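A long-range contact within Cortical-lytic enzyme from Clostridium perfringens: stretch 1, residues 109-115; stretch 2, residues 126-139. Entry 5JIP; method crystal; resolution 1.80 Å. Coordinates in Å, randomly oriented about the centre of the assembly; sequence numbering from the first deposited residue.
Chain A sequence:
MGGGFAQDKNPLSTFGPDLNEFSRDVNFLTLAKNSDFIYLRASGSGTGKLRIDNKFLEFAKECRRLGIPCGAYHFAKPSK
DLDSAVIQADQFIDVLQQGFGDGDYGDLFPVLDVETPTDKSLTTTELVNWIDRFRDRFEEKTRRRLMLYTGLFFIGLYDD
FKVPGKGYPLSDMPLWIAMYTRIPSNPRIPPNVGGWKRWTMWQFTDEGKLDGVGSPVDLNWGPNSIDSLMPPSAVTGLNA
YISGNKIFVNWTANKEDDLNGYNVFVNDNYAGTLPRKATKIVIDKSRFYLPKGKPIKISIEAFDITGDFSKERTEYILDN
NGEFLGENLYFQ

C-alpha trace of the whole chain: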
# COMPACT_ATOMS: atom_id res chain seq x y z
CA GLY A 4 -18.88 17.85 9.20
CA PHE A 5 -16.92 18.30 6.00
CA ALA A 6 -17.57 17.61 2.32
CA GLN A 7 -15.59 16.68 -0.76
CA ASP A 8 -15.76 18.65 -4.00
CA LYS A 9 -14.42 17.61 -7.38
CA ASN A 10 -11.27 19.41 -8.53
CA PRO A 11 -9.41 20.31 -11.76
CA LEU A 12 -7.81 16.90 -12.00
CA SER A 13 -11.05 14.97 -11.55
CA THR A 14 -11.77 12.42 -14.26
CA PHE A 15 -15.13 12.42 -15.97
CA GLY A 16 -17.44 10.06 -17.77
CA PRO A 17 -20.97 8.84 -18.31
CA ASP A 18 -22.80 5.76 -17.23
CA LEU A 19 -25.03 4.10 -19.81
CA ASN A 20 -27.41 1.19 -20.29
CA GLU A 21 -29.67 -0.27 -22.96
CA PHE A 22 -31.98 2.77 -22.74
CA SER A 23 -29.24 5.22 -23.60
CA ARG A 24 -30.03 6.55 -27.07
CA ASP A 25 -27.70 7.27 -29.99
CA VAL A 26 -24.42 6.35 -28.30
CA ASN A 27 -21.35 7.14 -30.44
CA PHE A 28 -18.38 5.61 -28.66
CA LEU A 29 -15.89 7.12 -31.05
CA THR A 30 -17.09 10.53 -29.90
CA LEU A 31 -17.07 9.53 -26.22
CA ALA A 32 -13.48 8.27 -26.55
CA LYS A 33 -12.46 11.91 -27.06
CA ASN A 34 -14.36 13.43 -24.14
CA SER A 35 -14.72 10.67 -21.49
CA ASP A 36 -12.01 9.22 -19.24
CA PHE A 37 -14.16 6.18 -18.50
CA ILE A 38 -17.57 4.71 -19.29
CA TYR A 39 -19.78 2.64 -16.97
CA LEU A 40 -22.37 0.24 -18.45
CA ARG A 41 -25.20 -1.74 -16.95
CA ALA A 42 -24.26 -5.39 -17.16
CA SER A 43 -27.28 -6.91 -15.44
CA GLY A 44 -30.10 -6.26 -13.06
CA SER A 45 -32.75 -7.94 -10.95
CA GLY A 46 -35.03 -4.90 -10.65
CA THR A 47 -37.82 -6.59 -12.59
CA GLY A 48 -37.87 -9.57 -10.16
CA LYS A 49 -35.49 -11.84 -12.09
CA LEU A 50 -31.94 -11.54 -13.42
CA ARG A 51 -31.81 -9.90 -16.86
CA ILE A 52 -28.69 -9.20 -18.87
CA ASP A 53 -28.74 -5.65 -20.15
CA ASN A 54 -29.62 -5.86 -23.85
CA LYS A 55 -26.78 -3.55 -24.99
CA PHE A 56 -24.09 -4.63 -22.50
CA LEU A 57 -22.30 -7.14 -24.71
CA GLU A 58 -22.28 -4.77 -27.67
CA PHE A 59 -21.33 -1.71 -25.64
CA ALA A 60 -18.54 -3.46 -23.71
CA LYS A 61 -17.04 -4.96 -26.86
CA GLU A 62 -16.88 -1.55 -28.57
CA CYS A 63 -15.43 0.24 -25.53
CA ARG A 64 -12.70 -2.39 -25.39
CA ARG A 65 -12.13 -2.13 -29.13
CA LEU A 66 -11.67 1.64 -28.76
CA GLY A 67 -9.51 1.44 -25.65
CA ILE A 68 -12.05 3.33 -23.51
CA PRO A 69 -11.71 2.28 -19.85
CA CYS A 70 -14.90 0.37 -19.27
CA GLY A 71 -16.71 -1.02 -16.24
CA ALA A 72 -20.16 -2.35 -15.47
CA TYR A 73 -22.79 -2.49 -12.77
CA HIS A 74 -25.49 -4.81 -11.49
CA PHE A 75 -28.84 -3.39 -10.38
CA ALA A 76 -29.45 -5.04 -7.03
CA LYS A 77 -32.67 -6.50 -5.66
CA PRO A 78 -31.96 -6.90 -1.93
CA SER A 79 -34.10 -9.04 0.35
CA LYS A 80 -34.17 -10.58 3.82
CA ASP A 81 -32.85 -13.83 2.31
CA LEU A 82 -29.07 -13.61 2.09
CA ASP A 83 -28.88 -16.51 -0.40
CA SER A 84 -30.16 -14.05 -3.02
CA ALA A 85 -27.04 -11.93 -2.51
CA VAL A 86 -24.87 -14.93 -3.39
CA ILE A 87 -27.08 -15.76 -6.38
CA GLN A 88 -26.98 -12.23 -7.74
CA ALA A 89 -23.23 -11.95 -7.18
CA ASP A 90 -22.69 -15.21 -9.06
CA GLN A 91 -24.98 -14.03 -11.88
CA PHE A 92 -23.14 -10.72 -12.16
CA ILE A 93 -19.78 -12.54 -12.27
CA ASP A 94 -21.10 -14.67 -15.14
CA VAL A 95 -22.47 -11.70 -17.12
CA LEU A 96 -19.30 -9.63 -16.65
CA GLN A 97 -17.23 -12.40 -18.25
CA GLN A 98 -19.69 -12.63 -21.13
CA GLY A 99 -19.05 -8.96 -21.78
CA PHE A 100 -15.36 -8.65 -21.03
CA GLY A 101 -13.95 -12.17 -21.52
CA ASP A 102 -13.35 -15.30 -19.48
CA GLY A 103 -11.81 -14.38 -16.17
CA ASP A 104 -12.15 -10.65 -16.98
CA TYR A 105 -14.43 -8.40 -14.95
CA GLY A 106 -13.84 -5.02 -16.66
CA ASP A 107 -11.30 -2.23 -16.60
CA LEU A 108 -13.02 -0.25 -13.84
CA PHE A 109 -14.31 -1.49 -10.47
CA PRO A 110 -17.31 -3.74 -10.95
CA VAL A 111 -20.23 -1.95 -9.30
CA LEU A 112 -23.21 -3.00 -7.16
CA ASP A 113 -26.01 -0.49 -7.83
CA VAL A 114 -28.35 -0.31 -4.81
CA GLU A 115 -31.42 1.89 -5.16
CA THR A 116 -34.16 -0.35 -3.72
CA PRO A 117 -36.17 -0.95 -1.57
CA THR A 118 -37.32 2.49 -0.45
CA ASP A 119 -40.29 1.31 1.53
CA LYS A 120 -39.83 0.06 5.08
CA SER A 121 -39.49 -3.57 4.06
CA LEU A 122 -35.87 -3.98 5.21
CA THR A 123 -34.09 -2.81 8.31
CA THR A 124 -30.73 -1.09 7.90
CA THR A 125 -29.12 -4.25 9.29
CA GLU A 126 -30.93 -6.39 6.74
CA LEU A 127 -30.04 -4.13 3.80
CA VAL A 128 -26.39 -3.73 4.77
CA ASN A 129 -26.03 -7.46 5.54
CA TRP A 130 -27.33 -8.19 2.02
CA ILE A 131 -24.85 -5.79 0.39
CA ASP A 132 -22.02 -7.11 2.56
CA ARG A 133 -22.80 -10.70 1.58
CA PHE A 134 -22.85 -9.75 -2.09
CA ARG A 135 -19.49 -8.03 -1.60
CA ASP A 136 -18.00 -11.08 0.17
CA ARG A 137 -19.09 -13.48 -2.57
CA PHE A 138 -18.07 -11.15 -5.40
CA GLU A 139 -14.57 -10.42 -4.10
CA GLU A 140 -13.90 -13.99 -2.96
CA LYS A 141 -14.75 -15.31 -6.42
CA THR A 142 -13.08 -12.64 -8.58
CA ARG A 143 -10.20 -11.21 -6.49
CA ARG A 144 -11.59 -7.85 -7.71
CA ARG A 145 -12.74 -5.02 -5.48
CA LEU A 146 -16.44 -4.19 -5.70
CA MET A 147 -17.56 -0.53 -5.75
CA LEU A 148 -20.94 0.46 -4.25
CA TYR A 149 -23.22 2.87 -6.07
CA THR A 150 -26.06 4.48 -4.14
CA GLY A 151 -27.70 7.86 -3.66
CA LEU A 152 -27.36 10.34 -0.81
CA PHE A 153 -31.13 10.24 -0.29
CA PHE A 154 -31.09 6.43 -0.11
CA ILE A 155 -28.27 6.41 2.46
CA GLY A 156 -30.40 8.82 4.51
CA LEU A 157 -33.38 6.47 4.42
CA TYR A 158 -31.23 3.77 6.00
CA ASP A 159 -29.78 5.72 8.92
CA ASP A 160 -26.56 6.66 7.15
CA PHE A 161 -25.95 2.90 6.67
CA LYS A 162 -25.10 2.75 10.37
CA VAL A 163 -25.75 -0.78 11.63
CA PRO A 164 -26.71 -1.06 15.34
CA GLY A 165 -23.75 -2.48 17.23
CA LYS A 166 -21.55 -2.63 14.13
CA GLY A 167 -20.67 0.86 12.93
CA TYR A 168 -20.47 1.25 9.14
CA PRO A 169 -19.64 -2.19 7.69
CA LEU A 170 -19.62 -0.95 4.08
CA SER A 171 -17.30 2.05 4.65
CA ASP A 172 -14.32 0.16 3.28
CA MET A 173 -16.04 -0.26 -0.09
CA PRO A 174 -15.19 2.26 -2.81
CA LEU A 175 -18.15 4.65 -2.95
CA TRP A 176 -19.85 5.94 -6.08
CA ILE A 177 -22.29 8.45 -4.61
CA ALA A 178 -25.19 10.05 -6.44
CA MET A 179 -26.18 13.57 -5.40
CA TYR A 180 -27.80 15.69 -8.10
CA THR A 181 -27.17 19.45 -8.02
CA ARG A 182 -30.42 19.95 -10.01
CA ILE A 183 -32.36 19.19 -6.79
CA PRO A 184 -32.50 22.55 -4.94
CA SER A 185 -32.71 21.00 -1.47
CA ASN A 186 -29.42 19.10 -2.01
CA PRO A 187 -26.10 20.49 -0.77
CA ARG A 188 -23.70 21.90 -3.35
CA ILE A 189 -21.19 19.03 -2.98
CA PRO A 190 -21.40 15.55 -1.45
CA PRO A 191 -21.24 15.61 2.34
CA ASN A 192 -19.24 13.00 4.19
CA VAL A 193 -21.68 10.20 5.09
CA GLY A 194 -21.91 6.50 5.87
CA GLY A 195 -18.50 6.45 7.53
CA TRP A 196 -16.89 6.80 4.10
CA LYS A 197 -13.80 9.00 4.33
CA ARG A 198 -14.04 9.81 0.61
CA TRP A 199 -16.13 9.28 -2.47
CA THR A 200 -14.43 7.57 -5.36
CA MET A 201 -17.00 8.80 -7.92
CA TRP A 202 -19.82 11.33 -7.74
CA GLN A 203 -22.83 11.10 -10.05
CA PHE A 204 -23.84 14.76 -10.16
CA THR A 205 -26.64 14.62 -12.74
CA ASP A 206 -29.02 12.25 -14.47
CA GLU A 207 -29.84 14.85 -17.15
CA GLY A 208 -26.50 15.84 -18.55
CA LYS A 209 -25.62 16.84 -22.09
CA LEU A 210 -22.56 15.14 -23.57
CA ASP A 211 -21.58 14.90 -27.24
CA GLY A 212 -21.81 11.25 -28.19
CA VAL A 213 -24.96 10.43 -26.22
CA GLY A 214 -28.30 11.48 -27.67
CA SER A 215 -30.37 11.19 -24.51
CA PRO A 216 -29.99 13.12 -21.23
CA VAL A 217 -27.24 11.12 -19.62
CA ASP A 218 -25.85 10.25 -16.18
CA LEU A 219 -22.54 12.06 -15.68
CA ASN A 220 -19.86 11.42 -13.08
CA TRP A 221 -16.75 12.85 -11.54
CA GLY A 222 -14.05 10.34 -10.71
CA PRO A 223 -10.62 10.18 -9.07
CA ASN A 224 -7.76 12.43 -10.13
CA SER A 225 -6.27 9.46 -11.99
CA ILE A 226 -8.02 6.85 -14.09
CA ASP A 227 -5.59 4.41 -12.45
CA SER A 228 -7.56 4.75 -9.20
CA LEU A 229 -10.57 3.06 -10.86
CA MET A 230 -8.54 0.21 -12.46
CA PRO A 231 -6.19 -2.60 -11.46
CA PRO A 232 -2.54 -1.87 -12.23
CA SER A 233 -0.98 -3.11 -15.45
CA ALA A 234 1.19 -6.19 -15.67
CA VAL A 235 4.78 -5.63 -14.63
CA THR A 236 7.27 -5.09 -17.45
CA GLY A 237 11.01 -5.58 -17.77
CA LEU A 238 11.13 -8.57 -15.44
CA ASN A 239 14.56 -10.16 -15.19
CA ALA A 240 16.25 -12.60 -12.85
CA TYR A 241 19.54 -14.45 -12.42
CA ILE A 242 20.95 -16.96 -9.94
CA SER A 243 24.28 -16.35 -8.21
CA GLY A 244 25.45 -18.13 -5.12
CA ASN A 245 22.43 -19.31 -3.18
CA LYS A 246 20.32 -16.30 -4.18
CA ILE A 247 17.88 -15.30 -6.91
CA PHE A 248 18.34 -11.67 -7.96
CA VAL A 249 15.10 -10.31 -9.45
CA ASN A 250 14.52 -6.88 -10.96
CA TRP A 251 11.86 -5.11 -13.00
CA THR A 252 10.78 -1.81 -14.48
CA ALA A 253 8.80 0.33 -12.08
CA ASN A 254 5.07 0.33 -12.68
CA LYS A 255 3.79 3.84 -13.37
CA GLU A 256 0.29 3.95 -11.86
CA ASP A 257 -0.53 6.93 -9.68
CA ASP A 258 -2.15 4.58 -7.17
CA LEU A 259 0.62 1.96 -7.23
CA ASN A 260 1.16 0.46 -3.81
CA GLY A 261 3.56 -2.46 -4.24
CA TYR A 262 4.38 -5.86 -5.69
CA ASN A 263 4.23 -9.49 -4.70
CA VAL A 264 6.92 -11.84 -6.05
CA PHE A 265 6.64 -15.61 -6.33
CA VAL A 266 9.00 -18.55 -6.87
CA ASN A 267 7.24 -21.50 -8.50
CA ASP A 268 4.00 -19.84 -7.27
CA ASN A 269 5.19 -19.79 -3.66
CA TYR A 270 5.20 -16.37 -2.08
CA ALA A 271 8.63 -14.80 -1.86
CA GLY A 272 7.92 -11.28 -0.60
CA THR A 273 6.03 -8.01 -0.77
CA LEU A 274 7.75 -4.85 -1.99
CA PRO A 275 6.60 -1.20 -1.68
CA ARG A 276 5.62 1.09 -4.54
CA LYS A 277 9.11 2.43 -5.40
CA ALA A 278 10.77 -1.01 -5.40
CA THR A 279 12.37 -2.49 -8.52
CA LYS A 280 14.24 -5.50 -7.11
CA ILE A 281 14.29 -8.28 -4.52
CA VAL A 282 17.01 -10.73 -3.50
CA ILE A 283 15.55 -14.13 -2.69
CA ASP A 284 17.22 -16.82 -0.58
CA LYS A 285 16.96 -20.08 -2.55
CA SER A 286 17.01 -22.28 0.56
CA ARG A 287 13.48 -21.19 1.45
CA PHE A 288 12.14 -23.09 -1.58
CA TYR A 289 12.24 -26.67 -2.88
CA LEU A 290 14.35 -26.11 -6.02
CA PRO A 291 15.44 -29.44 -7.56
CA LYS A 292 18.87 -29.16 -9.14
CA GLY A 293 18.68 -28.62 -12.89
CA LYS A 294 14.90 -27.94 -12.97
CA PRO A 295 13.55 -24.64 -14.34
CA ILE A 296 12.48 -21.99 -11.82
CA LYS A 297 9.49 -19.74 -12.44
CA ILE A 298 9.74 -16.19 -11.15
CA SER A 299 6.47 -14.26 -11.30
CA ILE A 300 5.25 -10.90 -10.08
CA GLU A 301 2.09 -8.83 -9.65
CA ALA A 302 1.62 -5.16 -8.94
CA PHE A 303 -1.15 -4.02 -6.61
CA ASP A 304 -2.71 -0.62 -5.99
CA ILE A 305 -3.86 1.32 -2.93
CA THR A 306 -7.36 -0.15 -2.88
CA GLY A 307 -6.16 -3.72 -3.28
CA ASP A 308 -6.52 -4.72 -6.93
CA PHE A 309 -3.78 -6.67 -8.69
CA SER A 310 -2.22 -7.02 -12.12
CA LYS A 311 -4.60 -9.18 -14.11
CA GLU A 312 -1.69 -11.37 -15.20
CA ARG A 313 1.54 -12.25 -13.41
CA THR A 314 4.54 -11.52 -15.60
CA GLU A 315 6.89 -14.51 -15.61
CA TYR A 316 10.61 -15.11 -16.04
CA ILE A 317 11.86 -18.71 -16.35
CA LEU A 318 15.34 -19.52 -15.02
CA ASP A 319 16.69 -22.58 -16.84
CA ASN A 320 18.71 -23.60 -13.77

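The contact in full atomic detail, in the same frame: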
# COMPACT_ATOMS: atom_id res chain seq x y z
N PHE A 109 -13.66 -0.74 -11.54
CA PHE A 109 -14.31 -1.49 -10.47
C PHE A 109 -15.65 -2.00 -10.97
O PHE A 109 -16.51 -1.20 -11.39
CB PHE A 109 -14.62 -0.64 -9.21
CG PHE A 109 -13.43 -0.10 -8.47
CD1 PHE A 109 -12.59 -0.93 -7.73
CD2 PHE A 109 -13.22 1.27 -8.41
CE1 PHE A 109 -11.54 -0.40 -7.03
CE2 PHE A 109 -12.18 1.80 -7.69
CZ PHE A 109 -11.34 0.99 -7.00
N PRO A 110 -15.92 -3.29 -10.88
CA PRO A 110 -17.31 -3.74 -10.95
C PRO A 110 -18.12 -3.05 -9.87
O PRO A 110 -17.61 -2.74 -8.79
CB PRO A 110 -17.21 -5.25 -10.72
CG PRO A 110 -15.77 -5.59 -11.01
CD PRO A 110 -15.00 -4.39 -10.58
N VAL A 111 -19.40 -2.77 -10.17
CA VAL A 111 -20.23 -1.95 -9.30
C VAL A 111 -21.52 -2.70 -8.94
O VAL A 111 -22.17 -3.29 -9.82
CB VAL A 111 -20.55 -0.60 -9.96
CG1 VAL A 111 -21.71 0.12 -9.30
CG2 VAL A 111 -19.33 0.29 -9.94
N LEU A 112 -21.88 -2.65 -7.65
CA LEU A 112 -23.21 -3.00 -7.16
C LEU A 112 -24.03 -1.72 -7.01
O LEU A 112 -23.67 -0.82 -6.24
CB LEU A 112 -23.12 -3.75 -5.84
CG LEU A 112 -24.44 -4.19 -5.21
CD1 LEU A 112 -25.05 -5.30 -6.02
CD2 LEU A 112 -24.16 -4.65 -3.79
N ASP A 113 -25.12 -1.65 -7.75
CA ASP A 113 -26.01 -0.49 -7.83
C ASP A 113 -27.22 -0.77 -6.95
O ASP A 113 -28.04 -1.63 -7.28
CB ASP A 113 -26.37 -0.27 -9.30
CG ASP A 113 -27.53 0.70 -9.53
OD1 ASP A 113 -28.04 1.34 -8.58
OD2 ASP A 113 -27.91 0.84 -10.72
N VAL A 114 -27.31 -0.07 -5.81
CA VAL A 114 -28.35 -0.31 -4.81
C VAL A 114 -29.21 0.94 -4.73
O VAL A 114 -28.75 2.02 -4.33
CB VAL A 114 -27.76 -0.66 -3.43
CG1 VAL A 114 -28.88 -0.91 -2.42
CG2 VAL A 114 -26.86 -1.86 -3.54
N GLU A 115 -30.46 0.79 -5.13
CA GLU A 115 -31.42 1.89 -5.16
C GLU A 115 -32.77 1.45 -4.63
O GLU A 115 -33.72 2.24 -4.69
CB GLU A 115 -31.60 2.42 -6.60
CG GLU A 115 -30.39 3.09 -7.17
CD GLU A 115 -30.57 3.38 -8.65
OE1 GLU A 115 -31.60 3.99 -9.02
OE2 GLU A 115 -29.68 2.96 -9.44
N GLU A 126 -30.63 -5.44 7.80
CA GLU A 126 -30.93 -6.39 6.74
C GLU A 126 -30.37 -5.91 5.40
O GLU A 126 -29.81 -6.71 4.64
CB GLU A 126 -32.44 -6.62 6.66
CG GLU A 126 -32.98 -7.41 7.84
CD GLU A 126 -34.49 -7.44 7.90
OE1 GLU A 126 -35.13 -6.41 7.56
OE2 GLU A 126 -35.03 -8.50 8.30
N LEU A 127 -30.52 -4.62 5.09
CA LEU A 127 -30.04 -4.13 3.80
C LEU A 127 -28.52 -4.21 3.74
O LEU A 127 -27.95 -4.74 2.78
CB LEU A 127 -30.50 -2.70 3.57
CG LEU A 127 -30.02 -2.03 2.27
CD1 LEU A 127 -30.52 -2.79 1.07
CD2 LEU A 127 -30.49 -0.59 2.16
N VAL A 128 -27.84 -3.73 4.78
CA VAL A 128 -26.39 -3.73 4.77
C VAL A 128 -25.85 -5.16 4.78
O VAL A 128 -24.89 -5.46 4.08
CB VAL A 128 -25.84 -2.90 5.95
CG1 VAL A 128 -24.34 -3.08 6.11
CG2 VAL A 128 -26.16 -1.39 5.80
N ASN A 129 -26.44 -6.07 5.59
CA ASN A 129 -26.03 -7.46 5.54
C ASN A 129 -26.13 -8.04 4.13
O ASN A 129 -25.28 -8.84 3.71
CB ASN A 129 -26.87 -8.30 6.50
CG ASN A 129 -26.42 -8.16 7.93
OD1 ASN A 129 -25.43 -7.49 8.24
ND2 ASN A 129 -27.15 -8.81 8.82
N TRP A 130 -27.17 -7.68 3.39
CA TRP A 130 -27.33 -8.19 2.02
C TRP A 130 -26.22 -7.67 1.11
O TRP A 130 -25.59 -8.44 0.39
CB TRP A 130 -28.71 -7.81 1.48
CG TRP A 130 -29.02 -8.47 0.20
CD1 TRP A 130 -29.74 -9.62 0.01
CD2 TRP A 130 -28.61 -8.04 -1.10
NE1 TRP A 130 -29.79 -9.93 -1.32
CE2 TRP A 130 -29.11 -8.97 -2.03
CE3 TRP A 130 -27.86 -6.95 -1.58
CZ2 TRP A 130 -28.90 -8.84 -3.42
CZ3 TRP A 130 -27.65 -6.83 -2.94
CH2 TRP A 130 -28.18 -7.77 -3.84
N ILE A 131 -25.94 -6.36 1.17
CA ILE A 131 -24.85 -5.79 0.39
C ILE A 131 -23.52 -6.44 0.76
O ILE A 131 -22.73 -6.82 -0.11
CB ILE A 131 -24.80 -4.28 0.60
CG1 ILE A 131 -26.10 -3.66 0.10
CG2 ILE A 131 -23.54 -3.68 -0.05
CD1 ILE A 131 -26.21 -2.20 0.47
N ASP A 132 -23.27 -6.56 2.06
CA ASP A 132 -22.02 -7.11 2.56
C ASP A 132 -21.83 -8.55 2.10
O ASP A 132 -20.71 -8.97 1.80
CB ASP A 132 -22.05 -7.00 4.09
CG ASP A 132 -20.67 -7.00 4.73
OD1 ASP A 132 -19.67 -6.70 4.05
OD2 ASP A 132 -20.62 -7.30 5.93
N ARG A 133 -22.91 -9.33 2.06
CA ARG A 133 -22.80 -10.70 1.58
C ARG A 133 -22.49 -10.73 0.10
O ARG A 133 -21.68 -11.55 -0.35
CB ARG A 133 -24.11 -11.45 1.87
CG ARG A 133 -24.19 -12.84 1.22
CD ARG A 133 -23.15 -13.81 1.78
NE ARG A 133 -23.30 -13.97 3.23
CZ ARG A 133 -24.06 -14.89 3.82
NH1 ARG A 133 -24.13 -14.94 5.14
NH2 ARG A 133 -24.75 -15.77 3.09
N PHE A 134 -23.15 -9.87 -0.67
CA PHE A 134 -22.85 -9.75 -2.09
C PHE A 134 -21.38 -9.39 -2.29
O PHE A 134 -20.67 -10.05 -3.05
CB PHE A 134 -23.76 -8.69 -2.71
CG PHE A 134 -23.66 -8.59 -4.23
CD1 PHE A 134 -22.55 -8.03 -4.85
CD2 PHE A 134 -24.69 -9.06 -5.02
CE1 PHE A 134 -22.46 -7.95 -6.25
CE2 PHE A 134 -24.62 -8.96 -6.44
CZ PHE A 134 -23.50 -8.41 -7.04
N ARG A 135 -20.90 -8.40 -1.54
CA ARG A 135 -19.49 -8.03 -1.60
C ARG A 135 -18.57 -9.21 -1.28
O ARG A 135 -17.57 -9.45 -1.98
CB ARG A 135 -19.24 -6.86 -0.66
CG ARG A 135 -17.80 -6.40 -0.56
CD ARG A 135 -17.13 -6.92 0.68
NE ARG A 135 -17.70 -6.29 1.87
CZ ARG A 135 -17.24 -5.19 2.47
NH1 ARG A 135 -16.16 -4.59 2.02
NH2 ARG A 135 -17.86 -4.71 3.55
N ASP A 136 -18.87 -9.96 -0.21
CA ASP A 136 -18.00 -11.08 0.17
C ASP A 136 -17.93 -12.13 -0.94
O ASP A 136 -16.85 -12.63 -1.27
CB ASP A 136 -18.48 -11.72 1.48
CG ASP A 136 -18.20 -10.86 2.70
OD1 ASP A 136 -17.40 -9.90 2.62
OD2 ASP A 136 -18.77 -11.16 3.77
N ARG A 137 -19.08 -12.51 -1.48
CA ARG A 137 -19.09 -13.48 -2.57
C ARG A 137 -18.35 -12.94 -3.78
O ARG A 137 -17.52 -13.64 -4.38
CB ARG A 137 -20.53 -13.82 -2.94
CG ARG A 137 -20.67 -14.87 -4.04
CD ARG A 137 -20.12 -16.20 -3.58
NE ARG A 137 -20.59 -17.27 -4.45
CZ ARG A 137 -20.60 -18.55 -4.10
NH1 ARG A 137 -20.15 -18.93 -2.90
NH2 ARG A 137 -21.05 -19.45 -4.98
N PHE A 138 -18.65 -11.70 -4.17
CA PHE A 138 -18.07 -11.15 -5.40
C PHE A 138 -16.55 -11.12 -5.32
O PHE A 138 -15.86 -11.60 -6.23
CB PHE A 138 -18.60 -9.76 -5.67
CG PHE A 138 -18.15 -9.24 -7.00
CD1 PHE A 138 -18.87 -9.54 -8.13
CD2 PHE A 138 -16.93 -8.57 -7.13
CE1 PHE A 138 -18.44 -9.12 -9.37
CE2 PHE A 138 -16.49 -8.14 -8.37
CZ PHE A 138 -17.23 -8.41 -9.48
N GLU A 139 -16.01 -10.58 -4.23
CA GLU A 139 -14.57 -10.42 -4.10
C GLU A 139 -13.86 -11.75 -3.90
O GLU A 139 -12.77 -11.96 -4.42
CB GLU A 139 -14.28 -9.45 -2.96
CG GLU A 139 -14.84 -8.06 -3.25
CD GLU A 139 -14.31 -6.96 -2.34
OE1 GLU A 139 -13.85 -7.27 -1.22
OE2 GLU A 139 -14.37 -5.77 -2.74

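The strand 111-113 and the helix that spans residues 126-139 run nearly antiparallel, their directions 157° apart and their axes 10.5 Å apart at closest approach. At that spacing the backbones do not touch: in backbone register, Leu-112 CA lies 8.2 Å from Ile-131 CA and Pro-110 CA lies 9.3 Å from Phe-138 CA, and side chains fill the gap. No hydrogen bond crosses it. The contact is apolar and buries 337 Å² in total.

Alternation along the extended chain decides which residues take part. Pro-110, Leu-112 and Val-114 direct their CA-to-CB bonds toward the helix, whereas Val-111 points away. Because the directions are opposed, Val-114 meets the start of the helical stretch and Pro-110 its end.

Leu-112 is the centre of the contact, with 94 Å² covered. With chi1 t and chi2 p, it puts both methyls among the helix side chains: both lie near the Phe-134 and Trp-130 rings, while CD2 is the one that meets Ile-131. Leu-112 CD1 sits 3.5 Å from the centroid of the Phe-134 ring and only 8° off the ring normal, a CH-pi contact over the face; Phe-134, with chi1 t and chi2 at -73°, presents that face to the methyl. Leu-112 CD2 also reaches the preceding helical turn, 3.9 Å from Ile-131 CG2 and 4.2 Å from Trp-130 CZ3. Both Ile-131 and Trp-130 leave the helix sideways, yet their ends come nearer. In Ile-131, chi1 m and chi2 t carry CD1 to 4.1 Å from Val-114 CG2, so this side chain bridges two strand-side residues. Val-114 CG1 lies 4.3 Å from Leu-127 CD1, a looser contact.

At the other end, Pro-110 CB packs 3.4 Å from Phe-138 CZ, the ring reaching across with chi1 t.

Charged groups stay out of the seam. Arg-135 leads its end away from the strand, and its NH2 forms a salt bridge with Asp-132 OD1 at 2.7 Å.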